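Local atomic coordinates of lantibiotic dehydratase (PDB entry 5EHK), a protein that probably dehydrates serine and threonine residues of the NAI-107 precursor peptide, activating them by transfer of glutamate from glutamyl-tRNA and then eliminating the glutamate. Residues A[172-177]-A[292-297]; A[180-185]-A[284-289]; A[958-963]-A[1041-1046]; A[963-968]-A[1048-1053]. All blocks are in the same frame, centred on the assembly; numbering follows the deposited sequence.

Interaction 1 (A[172-177]-A[292-297])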
loop_
_atom_site.group_PDB
_atom_site.type_symbol
_atom_site.label_atom_id
_atom_site.label_comp_id
_atom_site.label_asym_id
_atom_site.label_seq_id
_atom_site.Cartn_x
_atom_site.Cartn_y
_atom_site.Cartn_z
ATOM N N ALA A 172 10.867 15.508 42.901
ATOM C CA ALA A 172 11.819 16.089 41.981
ATOM C C ALA A 172 11.472 15.658 40.573
ATOM O O ALA A 172 11.140 14.508 40.353
ATOM C CB ALA A 172 13.218 15.631 42.347
ATOM N N ASP A 173 11.513 16.594 39.631
ATOM C CA ASP A 173 11.348 16.288 38.211
ATOM C C ASP A 173 12.542 15.465 37.749
ATOM O O ASP A 173 13.683 15.808 38.067
ATOM C CB ASP A 173 11.228 17.585 37.413
ATOM C CG ASP A 173 11.466 17.404 35.926
ATOM O OD1 ASP A 173 10.552 16.927 35.214
ATOM O OD2 ASP A 173 12.547 17.809 35.451
ATOM N N MET A 174 12.286 14.376 37.019
ATOM C CA MET A 174 13.354 13.443 36.638
ATOM C C MET A 174 14.464 14.095 35.824
ATOM O O MET A 174 15.641 13.813 36.033
ATOM C CB MET A 174 12.803 12.232 35.893
ATOM C CG MET A 174 12.207 11.189 36.798
ATOM S SD MET A 174 13.489 10.479 37.853
ATOM C CE MET A 174 14.627 9.878 36.622
ATOM N N GLU A 175 14.077 14.955 34.893
ATOM C CA GLU A 175 15.042 15.670 34.090
ATOM C C GLU A 175 15.926 16.501 35.010
ATOM O O GLU A 175 17.147 16.512 34.871
ATOM C CB GLU A 175 14.323 16.544 33.067
ATOM C CG GLU A 175 15.180 16.915 31.886
ATOM C CD GLU A 175 14.363 17.279 30.664
ATOM O OE1 GLU A 175 13.231 16.769 30.550
ATOM O OE2 GLU A 175 14.860 18.041 29.802
ATOM N N TRP A 176 15.300 17.167 35.978
ATOM C CA TRP A 176 16.022 17.961 36.971
ATOM C C TRP A 176 16.958 17.086 37.814
ATOM O O TRP A 176 18.151 17.362 37.917
ATOM C CB TRP A 176 15.040 18.768 37.849
ATOM C CG TRP A 176 15.706 19.600 38.922
ATOM C CD1 TRP A 176 16.269 20.838 38.773
ATOM C CD2 TRP A 176 15.892 19.241 40.298
ATOM N NE1 TRP A 176 16.785 21.270 39.971
ATOM C CE2 TRP A 176 16.571 20.305 40.920
ATOM C CE3 TRP A 176 15.547 18.126 41.061
ATOM C CZ2 TRP A 176 16.909 20.285 42.269
ATOM C CZ3 TRP A 176 15.888 18.106 42.396
ATOM C CH2 TRP A 176 16.557 19.181 42.990
ATOM N N LEU A 177 16.413 16.039 38.418
ATOM C CA LEU A 177 17.208 15.160 39.267
ATOM C C LEU A 177 18.379 14.522 38.527
ATOM O O LEU A 177 19.457 14.352 39.092
ATOM C CB LEU A 177 16.341 14.071 39.892
ATOM C CG LEU A 177 17.127 13.112 40.783
ATOM C CD1 LEU A 177 17.748 13.877 41.941
ATOM C CD2 LEU A 177 16.229 11.977 41.286
ATOM N N ASP A 292 9.314 3.961 44.083
ATOM C CA ASP A 292 9.795 4.841 45.149
ATOM C C ASP A 292 9.934 6.280 44.671
ATOM O O ASP A 292 9.908 6.545 43.478
ATOM C CB ASP A 292 11.140 4.336 45.703
ATOM C CG ASP A 292 11.578 5.063 46.999
ATOM O OD1 ASP A 292 10.694 5.607 47.723
ATOM O OD2 ASP A 292 12.806 5.054 47.302
ATOM N N ASP A 293 10.089 7.196 45.622
ATOM C CA ASP A 293 10.464 8.567 45.333
ATOM C C ASP A 293 11.877 8.508 44.761
ATOM O O ASP A 293 12.767 7.881 45.353
ATOM C CB ASP A 293 10.415 9.384 46.637
ATOM C CG ASP A 293 10.966 10.808 46.494
ATOM O OD1 ASP A 293 10.868 11.429 45.409
ATOM O OD2 ASP A 293 11.484 11.319 47.510
ATOM N N PRO A 294 12.069 9.105 43.573
ATOM C CA PRO A 294 13.376 9.189 42.918
ATOM C C PRO A 294 14.400 9.932 43.770
ATOM O O PRO A 294 15.525 9.434 43.896
ATOM C CB PRO A 294 13.081 9.945 41.611
ATOM C CG PRO A 294 11.771 10.637 41.848
ATOM C CD PRO A 294 11.007 9.681 42.733
ATOM N N LEU A 295 14.036 11.088 44.334
ATOM C CA LEU A 295 14.991 11.874 45.124
ATOM C C LEU A 295 15.537 11.065 46.301
ATOM O O LEU A 295 16.755 11.014 46.532
ATOM C CB LEU A 295 14.362 13.176 45.608
ATOM C CG LEU A 295 15.276 14.163 46.339
ATOM C CD1 LEU A 295 16.468 14.562 45.483
ATOM C CD2 LEU A 295 14.494 15.406 46.691
ATOM N N GLN A 296 14.626 10.406 47.011
ATOM C CA GLN A 296 14.983 9.588 48.153
ATOM C C GLN A 296 15.887 8.436 47.731
ATOM O O GLN A 296 16.805 8.052 48.464
ATOM C CB GLN A 296 13.732 9.074 48.860
ATOM C CG GLN A 296 14.017 8.425 50.204
ATOM C CD GLN A 296 14.678 9.394 51.192
ATOM O OE1 GLN A 296 14.154 10.486 51.476
ATOM N NE2 GLN A 296 15.827 8.988 51.730
ATOM N N HIS A 297 15.631 7.895 46.542
ATOM C CA HIS A 297 16.481 6.840 45.999
ATOM C C HIS A 297 17.928 7.285 45.870
ATOM O O HIS A 297 18.824 6.539 46.266
ATOM C CB HIS A 297 16.002 6.313 44.636
ATOM C CG HIS A 297 17.016 5.440 43.973
ATOM N ND1 HIS A 297 17.264 4.151 44.388
ATOM C CD2 HIS A 297 17.905 5.698 42.987
ATOM C CE1 HIS A 297 18.241 3.640 43.661
ATOM N NE2 HIS A 297 18.649 4.558 42.805
#

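Interaction 2 (A[180-185]-A[284-289])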
loop_
_atom_site.group_PDB
_atom_site.type_symbol
_atom_site.label_atom_id
_atom_site.label_comp_id
_atom_site.label_asym_id
_atom_site.label_seq_id
_atom_site.Cartn_x
_atom_site.Cartn_y
_atom_site.Cartn_z
ATOM N N ALA A 180 21.692 16.418 38.379
ATOM C CA ALA A 180 22.481 16.266 39.593
ATOM C C ALA A 180 23.141 14.888 39.702
ATOM O O ALA A 180 24.279 14.778 40.162
ATOM C CB ALA A 180 21.626 16.551 40.822
ATOM N N VAL A 181 22.420 13.840 39.307
ATOM C CA VAL A 181 22.939 12.477 39.390
ATOM C C VAL A 181 24.189 12.360 38.527
ATOM O O VAL A 181 25.162 11.699 38.900
ATOM C CB VAL A 181 21.884 11.437 38.922
ATOM C CG1 VAL A 181 22.465 10.036 38.935
ATOM C CG2 VAL A 181 20.615 11.504 39.790
ATOM N N HIS A 182 24.156 13.042 37.384
ATOM C CA HIS A 182 25.298 13.129 36.475
ATOM C C HIS A 182 26.524 13.706 37.176
ATOM O O HIS A 182 27.634 13.198 37.014
ATOM C CB HIS A 182 24.946 14.018 35.286
ATOM C CG HIS A 182 23.933 13.422 34.364
ATOM N ND1 HIS A 182 23.340 14.138 33.349
ATOM C CD2 HIS A 182 23.405 12.175 34.308
ATOM C CE1 HIS A 182 22.490 13.359 32.701
ATOM N NE2 HIS A 182 22.506 12.166 33.267
ATOM N N ARG A 183 26.314 14.754 37.972
ATOM C CA ARG A 183 27.407 15.427 38.667
ATOM C C ARG A 183 27.961 14.509 39.726
ATOM O O ARG A 183 29.166 14.488 39.960
ATOM C CB ARG A 183 26.932 16.734 39.298
ATOM C CG ARG A 183 26.751 17.890 38.310
ATOM C CD ARG A 183 25.923 19.021 38.915
ATOM N NE ARG A 183 26.491 19.551 40.155
ATOM C CZ ARG A 183 25.813 20.295 41.027
ATOM N NH1 ARG A 183 24.534 20.577 40.812
ATOM N NH2 ARG A 183 26.406 20.737 42.127
ATOM N N LEU A 184 27.087 13.730 40.349
ATOM C CA LEU A 184 27.532 12.711 41.280
ATOM C C LEU A 184 28.292 11.573 40.555
ATOM O O LEU A 184 29.198 10.964 41.136
ATOM C CB LEU A 184 26.331 12.153 42.046
ATOM C CG LEU A 184 25.693 13.035 43.126
ATOM C CD1 LEU A 184 24.786 12.219 44.030
ATOM C CD2 LEU A 184 26.744 13.740 43.945
ATOM N N GLU A 185 27.962 11.328 39.280
ATOM C CA GLU A 185 28.545 10.211 38.509
ATOM C C GLU A 185 29.983 10.496 38.051
ATOM O O GLU A 185 30.741 9.579 37.727
ATOM C CB GLU A 185 27.653 9.818 37.307
ATOM C CG GLU A 185 26.461 8.879 37.655
ATOM C CD GLU A 185 25.471 8.633 36.488
ATOM O OE1 GLU A 185 25.442 9.425 35.514
ATOM O OE2 GLU A 185 24.710 7.638 36.558
ATOM N N ALA A 284 24.040 2.884 40.003
ATOM C CA ALA A 284 22.884 2.711 40.882
ATOM C C ALA A 284 22.306 4.066 41.299
ATOM O O ALA A 284 21.159 4.158 41.736
ATOM C CB ALA A 284 23.256 1.891 42.103
ATOM N N LEU A 285 23.106 5.115 41.138
ATOM C CA LEU A 285 22.665 6.469 41.428
ATOM C C LEU A 285 21.374 6.867 40.714
ATOM O O LEU A 285 20.521 7.536 41.293
ATOM C CB LEU A 285 23.779 7.478 41.135
ATOM C CG LEU A 285 24.954 7.396 42.106
ATOM C CD1 LEU A 285 26.036 8.375 41.703
ATOM C CD2 LEU A 285 24.462 7.676 43.508
ATOM N N ARG A 286 21.235 6.460 39.459
ATOM C CA ARG A 286 20.041 6.755 38.672
ATOM C C ARG A 286 18.828 5.999 39.208
ATOM O O ARG A 286 18.921 4.824 39.600
ATOM C CB ARG A 286 20.320 6.457 37.197
ATOM C CG ARG A 286 21.315 7.431 36.582
ATOM C CD ARG A 286 21.618 7.102 35.149
ATOM N NE ARG A 286 22.344 8.183 34.492
ATOM C CZ ARG A 286 22.954 8.075 33.315
ATOM N NH1 ARG A 286 23.024 6.895 32.700
ATOM N NH2 ARG A 286 23.559 9.132 32.780
ATOM N N PRO A 287 17.694 6.702 39.291
ATOM C CA PRO A 287 16.461 6.178 39.883
ATOM C C PRO A 287 15.938 5.016 39.057
ATOM O O PRO A 287 15.784 5.185 37.848
ATOM C CB PRO A 287 15.498 7.366 39.801
ATOM C CG PRO A 287 16.363 8.584 39.606
ATOM C CD PRO A 287 17.536 8.088 38.813
ATOM N N PRO A 288 15.709 3.850 39.686
ATOM C CA PRO A 288 15.256 2.618 39.014
ATOM C C PRO A 288 13.868 2.722 38.378
ATOM O O PRO A 288 13.525 1.878 37.549
ATOM C CB PRO A 288 15.211 1.587 40.153
ATOM C CG PRO A 288 15.127 2.407 41.409
ATOM C CD PRO A 288 15.898 3.650 41.130
ATOM N N LEU A 289 13.101 3.741 38.750
ATOM C CA LEU A 289 11.694 3.836 38.380
ATOM C C LEU A 289 10.918 2.584 38.797
ATOM O O LEU A 289 10.218 1.960 37.989
ATOM C CB LEU A 289 11.506 4.117 36.885
ATOM C CG LEU A 289 12.317 5.265 36.306
ATOM C CD1 LEU A 289 11.866 5.546 34.895
ATOM C CD2 LEU A 289 12.199 6.500 37.163
#

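Interaction 3 (A[958-963]-A[1041-1046])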
loop_
_atom_site.group_PDB
_atom_site.type_symbol
_atom_site.label_atom_id
_atom_site.label_comp_id
_atom_site.label_asym_id
_atom_site.label_seq_id
_atom_site.Cartn_x
_atom_site.Cartn_y
_atom_site.Cartn_z
ATOM N N ALA A 958 4.758 -35.603 -8.766
ATOM C CA ALA A 958 4.523 -35.681 -7.324
ATOM C C ALA A 958 4.342 -37.116 -6.855
ATOM O O ALA A 958 5.009 -37.563 -5.910
ATOM C CB ALA A 958 3.346 -34.879 -6.933
ATOM N N ALA A 959 3.451 -37.840 -7.527
ATOM C CA ALA A 959 3.101 -39.191 -7.105
ATOM C C ALA A 959 4.288 -40.124 -7.223
ATOM O O ALA A 959 4.496 -41.006 -6.376
ATOM C CB ALA A 959 1.951 -39.708 -7.920
ATOM N N ALA A 960 5.085 -39.898 -8.263
ATOM C CA ALA A 960 6.283 -40.694 -8.486
ATOM C C ALA A 960 7.329 -40.465 -7.387
ATOM O O ALA A 960 8.035 -41.407 -6.996
ATOM C CB ALA A 960 6.869 -40.393 -9.845
ATOM N N LEU A 961 7.436 -39.227 -6.896
ATOM C CA LEU A 961 8.349 -38.949 -5.794
ATOM C C LEU A 961 7.874 -39.606 -4.502
ATOM O O LEU A 961 8.658 -40.239 -3.804
ATOM C CB LEU A 961 8.556 -37.442 -5.599
ATOM C CG LEU A 961 9.721 -36.979 -4.710
ATOM C CD1 LEU A 961 10.261 -35.649 -5.214
ATOM C CD2 LEU A 961 9.314 -36.842 -3.247
ATOM N N ALA A 962 6.591 -39.437 -4.185
ATOM C CA ALA A 962 5.973 -40.081 -3.024
ATOM C C ALA A 962 6.200 -41.582 -3.002
ATOM O O ALA A 962 6.538 -42.120 -1.945
ATOM C CB ALA A 962 4.496 -39.776 -2.965
ATOM N N ASP A 963 6.004 -42.253 -4.150
ATOM C CA ASP A 963 6.272 -43.693 -4.264
ATOM C C ASP A 963 7.717 -43.895 -3.899
ATOM O O ASP A 963 8.032 -44.685 -3.027
ATOM C CB ASP A 963 6.011 -44.243 -5.689
ATOM C CG ASP A 963 5.848 -45.801 -5.733
ATOM O OD1 ASP A 963 4.818 -46.313 -5.241
ATOM O OD2 ASP A 963 6.708 -46.524 -6.284
ATOM N N ALA A 1041 10.483 -42.125 -18.020
ATOM C CA ALA A 1041 11.930 -42.252 -18.197
ATOM C C ALA A 1041 12.630 -41.019 -17.631
ATOM O O ALA A 1041 13.638 -41.126 -16.921
ATOM C CB ALA A 1041 12.286 -42.412 -19.664
ATOM N N ALA A 1042 12.066 -39.850 -17.917
ATOM C CA ALA A 1042 12.663 -38.596 -17.488
ATOM C C ALA A 1042 12.710 -38.459 -15.961
ATOM O O ALA A 1042 13.442 -37.627 -15.445
ATOM C CB ALA A 1042 11.920 -37.420 -18.111
ATOM N N LEU A 1043 11.949 -39.297 -15.257
ATOM C CA LEU A 1043 11.883 -39.314 -13.793
ATOM C C LEU A 1043 12.679 -40.421 -13.098
ATOM O O LEU A 1043 12.607 -40.551 -11.881
ATOM C CB LEU A 1043 10.434 -39.456 -13.337
ATOM C CG LEU A 1043 9.440 -38.376 -13.691
ATOM C CD1 LEU A 1043 8.078 -38.864 -13.289
ATOM C CD2 LEU A 1043 9.762 -37.125 -12.942
ATOM N N GLU A 1044 13.387 -41.251 -13.847
ATOM C CA GLU A 1044 14.001 -42.432 -13.236
ATOM C C GLU A 1044 15.106 -42.068 -12.268
ATOM O O GLU A 1044 15.084 -42.439 -11.102
ATOM C CB GLU A 1044 14.509 -43.417 -14.283
ATOM C CG GLU A 1044 13.395 -44.216 -14.901
ATOM C CD GLU A 1044 13.895 -45.235 -15.894
ATOM O OE1 GLU A 1044 15.066 -45.670 -15.748
ATOM O OE2 GLU A 1044 13.120 -45.589 -16.819
ATOM N N SER A 1045 16.092 -41.372 -12.800
ATOM C CA SER A 1045 17.234 -40.947 -12.046
ATOM C C SER A 1045 16.803 -40.154 -10.796
ATOM O O SER A 1045 17.368 -40.296 -9.706
ATOM C CB SER A 1045 18.138 -40.141 -12.969
ATOM O OG SER A 1045 18.843 -39.173 -12.242
ATOM N N ARG A 1046 15.757 -39.358 -10.911
ATOM C CA ARG A 1046 15.349 -38.644 -9.724
ATOM C C ARG A 1046 14.567 -39.550 -8.764
ATOM O O ARG A 1046 14.654 -39.391 -7.538
ATOM C CB ARG A 1046 14.610 -37.341 -10.062
ATOM C CG ARG A 1046 13.129 -37.383 -9.824
ATOM C CD ARG A 1046 12.704 -36.852 -8.461
ATOM N NE ARG A 1046 11.309 -36.449 -8.574
ATOM C CZ ARG A 1046 10.303 -37.294 -8.770
ATOM N NH1 ARG A 1046 10.514 -38.595 -8.832
ATOM N NH2 ARG A 1046 9.072 -36.843 -8.895
#

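Interaction 4 (A[963-968]-A[1048-1053])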
loop_
_atom_site.group_PDB
_atom_site.type_symbol
_atom_site.label_atom_id
_atom_site.label_comp_id
_atom_site.label_asym_id
_atom_site.label_seq_id
_atom_site.Cartn_x
_atom_site.Cartn_y
_atom_site.Cartn_z
ATOM N N ASP A 963 6.004 -42.253 -4.150
ATOM C CA ASP A 963 6.272 -43.693 -4.264
ATOM C C ASP A 963 7.717 -43.895 -3.899
ATOM O O ASP A 963 8.032 -44.685 -3.027
ATOM C CB ASP A 963 6.011 -44.243 -5.689
ATOM C CG ASP A 963 5.848 -45.801 -5.733
ATOM O OD1 ASP A 963 4.818 -46.313 -5.241
ATOM O OD2 ASP A 963 6.708 -46.524 -6.284
ATOM N N ALA A 964 8.585 -43.096 -4.500
ATOM C CA ALA A 964 10.016 -43.366 -4.457
ATOM C C ALA A 964 10.640 -43.203 -3.070
ATOM O O ALA A 964 11.529 -43.972 -2.702
ATOM C CB ALA A 964 10.753 -42.507 -5.491
ATOM N N PHE A 965 10.139 -42.252 -2.285
ATOM C CA PHE A 965 10.687 -42.026 -0.951
ATOM C C PHE A 965 10.588 -43.304 -0.132
ATOM O O PHE A 965 11.467 -43.606 0.688
ATOM C CB PHE A 965 9.977 -40.893 -0.224
ATOM C CG PHE A 965 10.676 -40.461 1.037
ATOM C CD1 PHE A 965 11.731 -39.563 0.990
ATOM C CD2 PHE A 965 10.288 -40.958 2.265
ATOM C CE1 PHE A 965 12.377 -39.161 2.148
ATOM C CE2 PHE A 965 10.931 -40.566 3.424
ATOM C CZ PHE A 965 11.975 -39.669 3.369
ATOM N N GLY A 966 9.518 -44.056 -0.365
ATOM C CA GLY A 966 9.342 -45.320 0.321
ATOM C C GLY A 966 8.562 -45.177 1.609
ATOM O O GLY A 966 8.042 -44.097 1.914
ATOM N N PRO A 967 8.481 -46.277 2.376
ATOM C CA PRO A 967 7.722 -46.382 3.628
ATOM C C PRO A 967 8.173 -45.309 4.609
ATOM O O PRO A 967 9.341 -44.945 4.600
ATOM C CB PRO A 967 8.134 -47.752 4.169
ATOM C CG PRO A 967 9.464 -48.024 3.542
ATOM C CD PRO A 967 9.381 -47.425 2.174
ATOM N N PRO A 968 7.249 -44.783 5.416
ATOM C CA PRO A 968 7.600 -43.867 6.504
ATOM C C PRO A 968 8.471 -44.500 7.588
ATOM O O PRO A 968 8.799 -45.686 7.517
ATOM C CB PRO A 968 6.239 -43.444 7.066
ATOM C CG PRO A 968 5.284 -43.604 5.919
ATOM C CD PRO A 968 5.800 -44.806 5.155
ATOM N N GLU A 1048 15.453 -42.578 -8.346
ATOM C CA GLU A 1048 16.533 -43.301 -7.707
ATOM C C GLU A 1048 17.028 -42.493 -6.535
ATOM O O GLU A 1048 17.099 -43.011 -5.418
ATOM C CB GLU A 1048 17.688 -43.587 -8.664
ATOM C CG GLU A 1048 17.850 -45.058 -9.033
ATOM C CD GLU A 1048 18.089 -45.971 -7.824
ATOM O OE1 GLU A 1048 19.248 -46.052 -7.350
ATOM O OE2 GLU A 1048 17.117 -46.614 -7.354
ATOM N N ALA A 1049 17.323 -41.216 -6.785
ATOM C CA ALA A 1049 17.862 -40.351 -5.756
ATOM C C ALA A 1049 16.951 -40.258 -4.547
ATOM O O ALA A 1049 17.405 -40.240 -3.399
ATOM C CB ALA A 1049 18.114 -38.976 -6.320
ATOM N N VAL A 1050 15.659 -40.237 -4.794
ATOM C CA VAL A 1050 14.747 -40.095 -3.694
ATOM C C VAL A 1050 14.669 -41.404 -2.940
ATOM O O VAL A 1050 14.534 -41.411 -1.715
ATOM C CB VAL A 1050 13.375 -39.628 -4.176
ATOM C CG1 VAL A 1050 12.332 -39.717 -3.071
ATOM C CG2 VAL A 1050 13.496 -38.221 -4.639
ATOM N N ARG A 1051 14.779 -42.513 -3.666
ATOM C CA ARG A 1051 14.763 -43.806 -3.004
ATOM C C ARG A 1051 15.902 -43.870 -1.991
ATOM O O ARG A 1051 15.641 -44.153 -0.810
ATOM C CB ARG A 1051 14.831 -44.976 -3.992
ATOM C CG ARG A 1051 13.517 -45.725 -4.150
ATOM C CD ARG A 1051 13.653 -46.998 -4.967
ATOM N NE ARG A 1051 14.363 -46.774 -6.232
ATOM C CZ ARG A 1051 13.794 -46.328 -7.357
ATOM N NH1 ARG A 1051 12.483 -46.063 -7.384
ATOM N NH2 ARG A 1051 14.536 -46.149 -8.459
ATOM N N ARG A 1052 17.134 -43.565 -2.426
ATOM C CA ARG A 1052 18.279 -43.611 -1.517
ATOM C C ARG A 1052 18.071 -42.719 -0.297
ATOM O O ARG A 1052 18.284 -43.156 0.835
ATOM C CB ARG A 1052 19.595 -43.226 -2.205
ATOM C CG ARG A 1052 19.606 -43.416 -3.690
ATOM C CD ARG A 1052 20.773 -44.233 -4.148
ATOM N NE ARG A 1052 21.701 -43.481 -4.991
ATOM C CZ ARG A 1052 22.040 -43.810 -6.240
ATOM N NH1 ARG A 1052 21.515 -44.871 -6.842
ATOM N NH2 ARG A 1052 22.909 -43.062 -6.903
ATOM N N PHE A 1053 17.657 -41.474 -0.546
ATOM C CA PHE A 1053 17.408 -40.473 0.489
ATOM C C PHE A 1053 16.420 -41.055 1.507
ATOM O O PHE A 1053 16.668 -41.004 2.714
ATOM C CB PHE A 1053 16.883 -39.184 -0.173
ATOM C CG PHE A 1053 16.742 -37.992 0.751
ATOM C CD1 PHE A 1053 16.448 -36.749 0.221
ATOM C CD2 PHE A 1053 16.882 -38.101 2.129
ATOM C CE1 PHE A 1053 16.307 -35.642 1.048
ATOM C CE2 PHE A 1053 16.743 -37.006 2.964
ATOM C CZ PHE A 1053 16.460 -35.773 2.425
#

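Interaction 1 (A[172-177]-A[292-297])
Trp176 N approaches Asp173 OD2 from above the carboxylate plane, 37° out of it, at 2.9 Å. This is a helix N-cap, and the contact as a whole is a side-by-side packing of two N-capped helix starts, 174-185 and 294-306, in the region matching the N-terminal lantibiotic dehydratase family. Asp173 OD1 is bound in turn by Asn581. The other flat group, the Trp176 indole, touches Leu327 and His362 and puts NE1 at the backbone carbonyls of Thr356 and His360, so it backs the first helix more than it meets the second. Asp293 caps the partner helix with two weak bonds, from Leu295 N and Gln296 N.

Between the caps the chemistry is purely apolar. Pro294, first residue of its helix, presents CB to two neighbours at once. Met174, its chain bent at chi2 and chi3, brings SD to 3.8 Å from Pro294 CB, crossing the ring obliquely. Leu177 CD2 reaches the same Pro294 CB, also at 3.8 Å. Nearer the strand that leads into helix 174-185, Ala172 CB points at Leu295 CB, 4.2 Å away. Leu177 and Leu295 both hold CG anti to the backbone N (chi1 179° and -175°), so their branches swing into the seam and cross obliquely, ending with Leu177 CD1 3.8 Å from Leu295 CD1.

Interaction 2 (A[180-185]-A[284-289])
Arg286 leaves its backbone with CG anti to the carbonyl carbon (chi1 -69°) and runs extended from CG to NE across the last turns of helix 174-185. Arg286 CG rests on the helix side chains first, 3.7 Å from Val181 CG1. Arg286 CD comes next, 3.4 Å from Glu185 OE2. NE follows: Glu185 OE2 sits 3.2 Å from Arg286 NE, but over one face of the guanidinium, the two planes 61° apart. This is a salt bridge of charges alone, with no N-H aimed at the oxygen. At the tip, Arg286 NH2 lies 3.2 Å from His182 NE2, which stands at the guanidinium edge with the imidazole plane turned by 68°. NH1 has a long, weak ion pair with Glu279.

Next to this polar group Leu285 makes the apolar part of the contact. Leu285 CB packs on Val181 CG1 at 3.6 Å, and Leu285 CD1 touches Leu184 CB at 3.8 Å. Segment 284-289, in the N-terminal dehydratase family region, is thus an irregular connection between strand 281-283 and helix 294-306, laid against one side of helix 174-185.

Glu185 OE2 spends its directional bond on Thr283 OG1, which helps fix the carboxylate over Arg286. The buried guanidinium would be expected to keep Glu185 ionised and to disfavour protonation of His182.

Interaction 3 (A[958-963]-A[1041-1046])
Two leucines sandwich the flat guanidinium of Arg1046. On one face lies Leu961 CB, 3.4 Å from Arg1046 NH2, and Leu961 CD1 comes to 3.6 Å from Arg1046 NE; the two side chains cross at about a right angle. Leu1043 CD2 covers the opposite face, 4.1 Å above the plane and toward the rim. A small apolar touch completes this shell, Ala960 CB meeting Leu1043 CD1 at 4.0 Å.

What places the guanidinium lies one layer out. The arginine chain bends at chi2 (94°), and NE is held by a salt bridge to Asp930, the main charge partner of this buried group, while NH2 makes a weak hydrogen bond to the carbonyl of Ser957, one residue before the segment. Leu961 turns CG anti to its backbone N (chi1 -166°), which brings CD1 to the guanidinium near NE. Leu1043 occupies the break between helices 1034-1042 and 1044-1059, where Glu1044 N still bonds to Ala1041 O at 3.1 Å; its side chain points from that corner at helix 950-965.

The contact therefore sits in a helical bundle of the C-terminal region, which by family is probably the glutamate-eliminating part. Helix 1068-1085 closes over Leu961 with Leu1077, Leu1078 and Thr1081, and helix 920-942 lies against Leu1043 through Leu937 and supplies Asp930.

Interaction 4 (A[963-968]-A[1048-1053])
The C-terminal end of helix 950-965 docks on the middle of helix 1044-1059, a helix-helix packing close enough to bring the CA atoms of Phe965 and Arg1051 to 4.9 Å from each other. Ala964 and the backbone around it form much of the surface that is met. Val1050 carries the contact: with CG1 anti to its backbone N (chi1 170°), that methyl of Val1050 reaches Phe965 N at 3.4 Å, touches Ala964 CB at 4.0 Å and stands at the edge of the Phe965 ring. Beside it the Ala964 carbonyl, near the helix end, receives a CA-H...O contact, Arg1051 CA lying 3.3 Å from Ala964 O.

Gly966, the first residue to leave helical angles, has a positive phi (91°), and its carbonyl binds Trp996 NE1, while the Trp996 and Phe965 rings meet nearly perpendicular. Arg1058 ties down the carbonyls of Phe965 and Pro967.

On the exposed side the Arg1051 aliphatic chain flanks Ala964 O before bending at chi3. Glu1048 fixes its far end and also forms a salt bridge with Arg1052. Both Arg1051 bonds, in the guanidinium plane, share the anti lone pair of one oxygen: Arg1051 NE 3.0 Å and NH2 2.8 Å from Glu1048 OE2.

How the interactions relate
The four contacts form two adjoining pairs far apart in the chain, with centres of different pairs about 67 to 74 Å apart. Interactions 1 and 2 both use helix 174-185, its start and its end, and are stitched together by His297 NE2, 2.8 Å from Ala284 O. Interactions 3 and 4 share Asp963 and both use helices 950-965 and 1044-1059; interaction 3 also takes in the break before the latter. All are largely buried; interaction 4 alone has an exposed touching residue, Arg1051. Interaction 1 is apolar between capped helix starts, whereas interactions 2 and 3 each bury an arginine, its acid coming from across the contact in 2 and from helix 920-942 in 3. In 4 the ion pairs stay within one helix.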